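Local coordinates for protein phenazine-1-carboxylate N-methyltransferase (Pseudomonas aeruginosa, PDB 2IP2) that transfers a methyl group from S-adenosyl-L-methionine to phenazine-1-carboxylate, giving 5-methylphenazine-1-carboxylate on the way to the virulence pigment pyocyanin, at residues M226-L239 against L246-C258. Residues are numbered along the deposited sequence; the frame is centred on the assembly and turned at random. Where two conformers were deposited one is given.
Sequences MLQEVPSNGDIYLL and LDEAASLRLLGNC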
ATOM      1  N   MET A 226      27.654  14.772 -23.756  1.00 35.72           N
ATOM      2  CA  MET A 226      27.670  15.918 -22.860  1.00 35.17           C
ATOM      3  C   MET A 226      28.937  15.972 -22.009  1.00 35.34           C
ATOM      4  O   MET A 226      29.268  17.013 -21.446  1.00 36.09           O
ATOM      5  CB  MET A 226      26.464  15.838 -21.929  1.00 35.52           C
ATOM      6  CG  MET A 226      26.378  14.561 -21.140  1.00 34.13           C
ATOM      7  SD  MET A 226      24.908  14.517 -20.050  1.00 36.05           S
ATOM      8  CE  MET A 226      25.129  12.862 -19.359  1.00 38.44           C
ATOM      9  N   LEU A 227      29.614  14.837 -21.880  1.00 36.06           N
ATOM     10  CA  LEU A 227      30.812  14.744 -21.067  1.00 38.92           C
ATOM     11  C   LEU A 227      32.018  15.309 -21.813  1.00 40.17           C
ATOM     12  O   LEU A 227      33.003  15.721 -21.176  1.00 39.79           O
ATOM     13  CB  LEU A 227      31.044  13.296 -20.634  1.00 39.18           C
ATOM     14  CG  LEU A 227      30.523  12.843 -19.259  1.00 39.66           C
ATOM     15  CD1 LEU A 227      29.332  13.614 -18.695  1.00 35.44           C
ATOM     16  CD2 LEU A 227      30.315  11.309 -19.219  1.00 40.16           C
ATOM     17  N   GLN A 228      31.928  15.358 -23.151  1.00 41.89           N
ATOM     18  CA  GLN A 228      32.948  16.067 -23.937  1.00 43.85           C
ATOM     19  C   GLN A 228      32.605  17.504 -24.303  1.00 43.07           C
ATOM     20  O   GLN A 228      33.442  18.403 -24.244  1.00 43.09           O
ATOM     21  CB  GLN A 228      33.826  15.207 -24.872  0.50 45.59           C
ATOM     22  CG  GLN A 228      34.447  13.895 -24.214  0.50 46.64           C
ATOM     23  CD  GLN A 228      35.372  14.140 -23.045  0.50 53.99           C
ATOM     24  OE1 GLN A 228      36.335  14.924 -23.148  0.50 57.97           O
ATOM     25  NE2 GLN A 228      35.114  13.447 -21.924  0.50 52.93           N
ATOM     26  N   GLU A 229      31.331  17.740 -24.611  1.00 40.84           N
ATOM     27  CA  GLU A 229      30.900  19.028 -25.140  1.00 39.73           C
ATOM     28  C   GLU A 229      29.425  19.315 -24.879  1.00 37.94           C
ATOM     29  O   GLU A 229      28.604  18.406 -24.967  1.00 36.80           O
ATOM     30  CB  GLU A 229      31.201  19.085 -26.642  1.00 39.67           C
ATOM     31  CG  GLU A 229      31.517  20.460 -27.181  1.00 40.14           C
ATOM     32  CD  GLU A 229      31.920  20.427 -28.668  1.00 41.32           C
ATOM     33  OE1 GLU A 229      31.276  19.693 -29.459  1.00 41.51           O
ATOM     34  OE2 GLU A 229      32.868  21.155 -29.041  1.00 42.20           O
ATOM     35  N   VAL A 230      29.091  20.578 -24.596  1.00 35.95           N
ATOM     36  CA  VAL A 230      27.676  21.019 -24.627  1.00 36.23           C
ATOM     37  C   VAL A 230      27.498  22.279 -25.477  1.00 34.96           C
ATOM     38  O   VAL A 230      28.439  23.036 -25.600  1.00 35.25           O
ATOM     39  CB  VAL A 230      27.072  21.293 -23.216  1.00 35.43           C
ATOM     40  CG1 VAL A 230      27.135  20.031 -22.319  1.00 35.08           C
ATOM     41  CG2 VAL A 230      27.710  22.528 -22.557  1.00 36.24           C
ATOM     42  N   PRO A 231      26.302  22.486 -26.066  1.00 34.41           N
ATOM     43  CA  PRO A 231      25.992  23.701 -26.839  1.00 34.01           C
ATOM     44  C   PRO A 231      26.300  24.986 -26.060  1.00 33.87           C
ATOM     45  O   PRO A 231      26.082  25.062 -24.821  1.00 33.11           O
ATOM     46  CB  PRO A 231      24.482  23.570 -27.159  1.00 33.63           C
ATOM     47  CG  PRO A 231      24.200  22.074 -27.107  1.00 34.07           C
ATOM     48  CD  PRO A 231      25.175  21.523 -26.063  1.00 34.61           C
ATOM     49  N   SER A 232      26.854  25.967 -26.784  1.00 33.26           N
ATOM     50  CA  SER A 232      27.405  27.175 -26.162  1.00 31.92           C
ATOM     51  C   SER A 232      26.412  28.338 -26.014  1.00 30.63           C
ATOM     52  O   SER A 232      25.367  28.417 -26.708  1.00 30.40           O
ATOM     53  CB  SER A 232      28.659  27.668 -26.919  0.50 32.67           C
ATOM     54  OG  SER A 232      29.823  26.970 -26.519  0.50 34.93           O
ATOM     55  N   ASN A 233      26.798  29.263 -25.133  1.00 31.32           N
ATOM     56  CA  ASN A 233      26.137  30.572 -24.982  1.00 30.67           C
ATOM     57  C   ASN A 233      24.702  30.518 -24.443  1.00 31.20           C
ATOM     58  O   ASN A 233      23.936  31.451 -24.646  1.00 29.62           O
ATOM     59  CB  ASN A 233      26.166  31.375 -26.349  1.00 31.29           C
ATOM     60  CG  ASN A 233      26.139  32.895 -26.121  1.00 33.78           C
ATOM     61  OD1 ASN A 233      26.735  33.380 -25.137  1.00 37.37           O
ATOM     62  ND2 ASN A 233      25.434  33.651 -27.001  1.00 31.81           N
ATOM     63  N   GLY A 234      24.343  29.426 -23.758  1.00 30.23           N
ATOM     64  CA  GLY A 234      23.010  29.277 -23.194  1.00 29.62           C
ATOM     65  C   GLY A 234      22.909  30.174 -21.982  1.00 28.93           C
ATOM     66  O   GLY A 234      23.871  30.316 -21.252  1.00 29.75           O
ATOM     67  N   ASP A 235      21.748  30.776 -21.780  1.00 28.96           N
ATOM     68  CA  ASP A 235      21.419  31.473 -20.523  1.00 29.12           C
ATOM     69  C   ASP A 235      21.078  30.492 -19.394  1.00 29.03           C
ATOM     70  O   ASP A 235      21.439  30.718 -18.225  1.00 27.91           O
ATOM     71  CB  ASP A 235      20.265  32.463 -20.727  1.00 29.50           C
ATOM     72  CG  ASP A 235      20.599  33.531 -21.783  1.00 33.29           C
ATOM     73  OD1 ASP A 235      21.697  34.141 -21.673  1.00 34.74           O
ATOM     74  OD2 ASP A 235      19.780  33.711 -22.695  1.00 34.86           O
ATOM     75  N   ILE A 236      20.370  29.416 -19.752  1.00 28.33           N
ATOM     76  CA  ILE A 236      19.931  28.441 -18.733  1.00 29.21           C
ATOM     77  C   ILE A 236      20.315  27.013 -19.210  1.00 28.31           C
ATOM     78  O   ILE A 236      19.909  26.601 -20.317  1.00 29.25           O
ATOM     79  CB  ILE A 236      18.407  28.544 -18.493  1.00 29.19           C
ATOM     80  CG1 ILE A 236      18.040  29.928 -17.951  1.00 28.39           C
ATOM     81  CG2 ILE A 236      17.966  27.442 -17.499  1.00 30.02           C
ATOM     82  CD1 ILE A 236      16.580  30.319 -18.112  1.00 29.19           C
ATOM     83  N   TYR A 237      21.081  26.293 -18.390  1.00 26.25           N
ATOM     84  CA  TYR A 237      21.498  24.886 -18.653  1.00 26.45           C
ATOM     85  C   TYR A 237      20.729  23.994 -17.680  1.00 26.82           C
ATOM     86  O   TYR A 237      20.970  24.029 -16.482  1.00 27.36           O
ATOM     87  CB  TYR A 237      23.004  24.695 -18.442  1.00 27.04           C
ATOM     88  CG  TYR A 237      23.739  25.281 -19.645  1.00 25.99           C
ATOM     89  CD1 TYR A 237      23.805  26.673 -19.835  1.00 28.78           C
ATOM     90  CD2 TYR A 237      24.326  24.434 -20.596  1.00 23.82           C
ATOM     91  CE1 TYR A 237      24.451  27.187 -20.985  1.00 28.34           C
ATOM     92  CE2 TYR A 237      24.974  24.949 -21.723  1.00 27.02           C
ATOM     93  CZ  TYR A 237      25.024  26.326 -21.903  1.00 26.85           C
ATOM     94  OH  TYR A 237      25.638  26.832 -23.053  1.00 29.64           O
ATOM     95  N   LEU A 238      19.826  23.197 -18.240  1.00 27.07           N
ATOM     96  CA  LEU A 238      18.914  22.333 -17.453  1.00 25.92           C
ATOM     97  C   LEU A 238      19.545  20.969 -17.406  1.00 26.34           C
ATOM     98  O   LEU A 238      19.849  20.388 -18.464  1.00 26.27           O
ATOM     99  CB  LEU A 238      17.604  22.258 -18.217  1.00 26.88           C
ATOM    100  CG  LEU A 238      16.916  23.593 -18.455  1.00 25.91           C
ATOM    101  CD1 LEU A 238      15.977  23.441 -19.662  1.00 28.08           C
ATOM    102  CD2 LEU A 238      16.295  24.174 -17.189  1.00 27.68           C
ATOM    103  N   LEU A 239      19.745  20.454 -16.184  1.00 26.12           N
ATOM    104  CA  LEU A 239      20.320  19.154 -15.894  1.00 27.28           C
ATOM    105  C   LEU A 239      19.235  18.356 -15.149  1.00 27.43           C
ATOM    106  O   LEU A 239      19.176  18.402 -13.932  1.00 25.49           O
ATOM    107  CB  LEU A 239      21.583  19.314 -14.979  1.00 25.17           C
ATOM    108  CG  LEU A 239      22.930  19.523 -15.697  1.00 31.56           C
ATOM    109  CD1 LEU A 239      22.852  20.623 -16.766  1.00 33.16           C
ATOM    110  CD2 LEU A 239      24.092  19.799 -14.691  1.00 29.77           C
ATOM    111  N   LEU A 246      25.525   9.860 -12.512  1.00 42.58           N
ATOM    112  CA  LEU A 246      26.917  10.170 -12.847  1.00 41.16           C
ATOM    113  C   LEU A 246      27.818  10.069 -11.621  1.00 40.52           C
ATOM    114  O   LEU A 246      27.426  10.499 -10.547  1.00 38.94           O
ATOM    115  CB  LEU A 246      27.031  11.588 -13.444  1.00 40.16           C
ATOM    116  CG  LEU A 246      26.438  11.915 -14.835  1.00 38.01           C
ATOM    117  CD1 LEU A 246      26.793  13.377 -15.183  1.00 36.02           C
ATOM    118  CD2 LEU A 246      26.945  10.989 -15.902  1.00 36.66           C
ATOM    119  N   ASP A 247      29.012   9.493 -11.788  1.00 40.57           N
ATOM    120  CA  ASP A 247      30.021   9.513 -10.701  1.00 40.63           C
ATOM    121  C   ASP A 247      30.670  10.902 -10.553  1.00 40.99           C
ATOM    122  O   ASP A 247      30.349  11.830 -11.322  1.00 40.33           O
ATOM    123  CB  ASP A 247      31.060   8.394 -10.889  1.00 41.60           C
ATOM    124  CG  ASP A 247      31.983   8.587 -12.115  1.00 42.86           C
ATOM    125  OD1 ASP A 247      32.050   9.687 -12.735  1.00 43.36           O
ATOM    126  OD2 ASP A 247      32.675   7.596 -12.445  1.00 45.71           O
ATOM    127  N   GLU A 248      31.567  11.049  -9.572  1.00 40.30           N
ATOM    128  CA  GLU A 248      32.294  12.291  -9.327  1.00 40.70           C
ATOM    129  C   GLU A 248      32.983  12.845 -10.562  1.00 39.91           C
ATOM    130  O   GLU A 248      32.771  14.006 -10.939  1.00 40.55           O
ATOM    131  CB  GLU A 248      33.371  12.077  -8.253  1.00 40.85           C
ATOM    132  CG  GLU A 248      33.018  12.626  -6.910  1.00 46.09           C
ATOM    133  CD  GLU A 248      32.908  14.143  -6.895  1.00 46.86           C
ATOM    134  OE1 GLU A 248      33.892  14.869  -7.178  1.00 43.01           O
ATOM    135  OE2 GLU A 248      31.815  14.604  -6.543  1.00 50.27           O
ATOM    136  N   ALA A 249      33.847  12.018 -11.145  1.00 39.61           N
ATOM    137  CA  ALA A 249      34.596  12.385 -12.343  1.00 38.47           C
ATOM    138  C   ALA A 249      33.682  12.920 -13.458  1.00 37.21           C
ATOM    139  O   ALA A 249      33.933  14.015 -13.993  1.00 35.92           O
ATOM    140  CB  ALA A 249      35.428  11.186 -12.866  1.00 38.39           C
ATOM    141  N   ALA A 250      32.678  12.111 -13.824  1.00 35.86           N
ATOM    142  CA  ALA A 250      31.741  12.448 -14.907  1.00 34.93           C
ATOM    143  C   ALA A 250      30.957  13.722 -14.605  1.00 34.74           C
ATOM    144  O   ALA A 250      30.814  14.584 -15.492  1.00 34.85           O
ATOM    145  CB  ALA A 250      30.793  11.241 -15.228  1.00 34.02           C
ATOM    146  N   SER A 251      30.512  13.877 -13.348  1.00 34.57           N
ATOM    147  CA  SER A 251      29.766  15.068 -12.957  1.00 34.82           C
ATOM    148  C   SER A 251      30.619  16.307 -13.042  1.00 34.52           C
ATOM    149  O   SER A 251      30.117  17.387 -13.367  1.00 34.09           O
ATOM    150  CB  SER A 251      29.151  14.961 -11.552  1.00 34.66           C
ATOM    151  OG  SER A 251      28.262  13.850 -11.439  1.00 36.25           O
ATOM    152  N   LEU A 252      31.916  16.173 -12.746  1.00 34.21           N
ATOM    153  CA  LEU A 252      32.750  17.359 -12.792  1.00 35.16           C
ATOM    154  C   LEU A 252      33.064  17.702 -14.255  1.00 34.88           C
ATOM    155  O   LEU A 252      33.145  18.884 -14.589  1.00 36.56           O
ATOM    156  CB  LEU A 252      34.030  17.203 -11.919  1.00 35.16           C
ATOM    157  CG  LEU A 252      33.972  17.286 -10.379  1.00 36.21           C
ATOM    158  CD1 LEU A 252      35.398  17.131  -9.854  1.00 37.04           C
ATOM    159  CD2 LEU A 252      33.355  18.575  -9.824  1.00 34.74           C
ATOM    160  N   ARG A 253      33.179  16.702 -15.127  1.00 35.44           N
ATOM    161  CA  ARG A 253      33.343  17.016 -16.558  1.00 36.48           C
ATOM    162  C   ARG A 253      32.111  17.768 -17.091  1.00 35.41           C
ATOM    163  O   ARG A 253      32.251  18.782 -17.754  1.00 34.57           O
ATOM    164  CB  ARG A 253      33.594  15.802 -17.449  1.00 37.68           C
ATOM    165  CG  ARG A 253      34.904  14.995 -17.207  1.00 40.56           C
ATOM    166  CD  ARG A 253      35.244  14.088 -18.424  1.00 41.50           C
ATOM    167  NE  ARG A 253      35.451  14.883 -19.640  1.00 49.40           N
ATOM    168  CZ  ARG A 253      36.606  15.468 -19.982  1.00 50.34           C
ATOM    169  NH1 ARG A 253      37.691  15.318 -19.218  1.00 51.37           N
ATOM    170  NH2 ARG A 253      36.678  16.181 -21.102  1.00 49.17           N
ATOM    171  N   LEU A 254      30.914  17.299 -16.742  1.00 34.09           N
ATOM    172  CA  LEU A 254      29.687  17.926 -17.241  1.00 32.87           C
ATOM    173  C   LEU A 254      29.577  19.378 -16.730  1.00 32.47           C
ATOM    174  O   LEU A 254      29.339  20.337 -17.488  1.00 33.27           O
ATOM    175  CB  LEU A 254      28.458  17.090 -16.782  1.00 32.96           C
ATOM    176  CG  LEU A 254      27.134  17.729 -17.141  1.00 32.02           C
ATOM    177  CD1 LEU A 254      26.951  17.683 -18.658  1.00 29.81           C
ATOM    178  CD2 LEU A 254      26.025  16.930 -16.422  1.00 33.92           C
ATOM    179  N   LEU A 255      29.761  19.541 -15.441  1.00 32.29           N
ATOM    180  CA  LEU A 255      29.632  20.836 -14.821  1.00 32.16           C
ATOM    181  C   LEU A 255      30.631  21.852 -15.385  1.00 33.03           C
ATOM    182  O   LEU A 255      30.287  23.027 -15.558  1.00 32.71           O
ATOM    183  CB  LEU A 255      29.743  20.731 -13.305  1.00 31.85           C
ATOM    184  CG  LEU A 255      28.553  20.025 -12.626  1.00 32.29           C
ATOM    185  CD1 LEU A 255      28.880  19.768 -11.161  1.00 33.27           C
ATOM    186  CD2 LEU A 255      27.295  20.852 -12.781  1.00 27.42           C
ATOM    187  N   GLY A 256      31.849  21.382 -15.664  1.00 33.50           N
ATOM    188  CA  GLY A 256      32.899  22.220 -16.298  1.00 34.51           C
ATOM    189  C   GLY A 256      32.548  22.592 -17.725  1.00 34.67           C
ATOM    190  O   GLY A 256      32.731  23.757 -18.162  1.00 35.55           O
ATOM    191  N   ASN A 257      32.029  21.600 -18.458  1.00 35.00           N
ATOM    192  CA  ASN A 257      31.445  21.833 -19.800  1.00 34.95           C
ATOM    193  C   ASN A 257      30.390  22.934 -19.795  1.00 34.97           C
ATOM    194  O   ASN A 257      30.451  23.883 -20.599  1.00 33.04           O
ATOM    195  CB  ASN A 257      30.922  20.530 -20.416  1.00 35.50           C
ATOM    196  CG  ASN A 257      32.043  19.596 -20.855  1.00 37.38           C
ATOM    197  OD1 ASN A 257      33.220  20.008 -20.956  1.00 38.00           O
ATOM    198  ND2 ASN A 257      31.703  18.331 -21.062  1.00 33.52           N
ATOM    199  N   CYS A 258      29.441  22.832 -18.870  1.00 34.03           N
ATOM    200  CA  CYS A 258      28.459  23.898 -18.687  1.00 34.45           C
ATOM    201  C   CYS A 258      29.100  25.258 -18.307  1.00 34.83           C
ATOM    202  O   CYS A 258      28.756  26.271 -18.893  1.00 33.68           O
ATOM    203  CB  CYS A 258      27.410  23.493 -17.639  1.00 35.23           C
ATOM    204  SG  CYS A 258      26.446  22.024 -18.193  1.00 35.37           S
TER
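L254 of helix 248-261 packs against L227, M226 and L239. Its CB lies 4.1 Å from L227 CD1, the two side chains crossing at about a right angle. CG stands anti to the backbone N (chi1 175°), and the branch there sends the two methyls to different partners: CD1 packs on M226, 3.7 Å from its carbonyl O and 3.8 Å from its CB, whereas CD2 meets L239 CD2 tip to tip at 3.9 Å. One turn on, C258 SG rests 4.0 Å from Y237 CD2, an oblique sulfur-aromatic contact, and also touches L239. The Y237 hydroxyl is bonded to P231 O and G234 N, which ties the loop to its own strand.

Toward the surface the helix grips loop carbonyls. N257 ND2 donates to M226 O (2.8 Å), which lies close to the plane of the N257 amide, and weakly to L227 O. R253 NE, its chain bent at chi3, reaches the same L227 O at 3.0 Å in a fairly straight bond (163°), so L227 O takes one firm bond and one weak one.

Strand 236-240, nearly antiparallel to the helix that follows it, opens the beta-alpha-beta unit completed by strand 267-272, part of the Rossmann-like fold of class I methyltransferases.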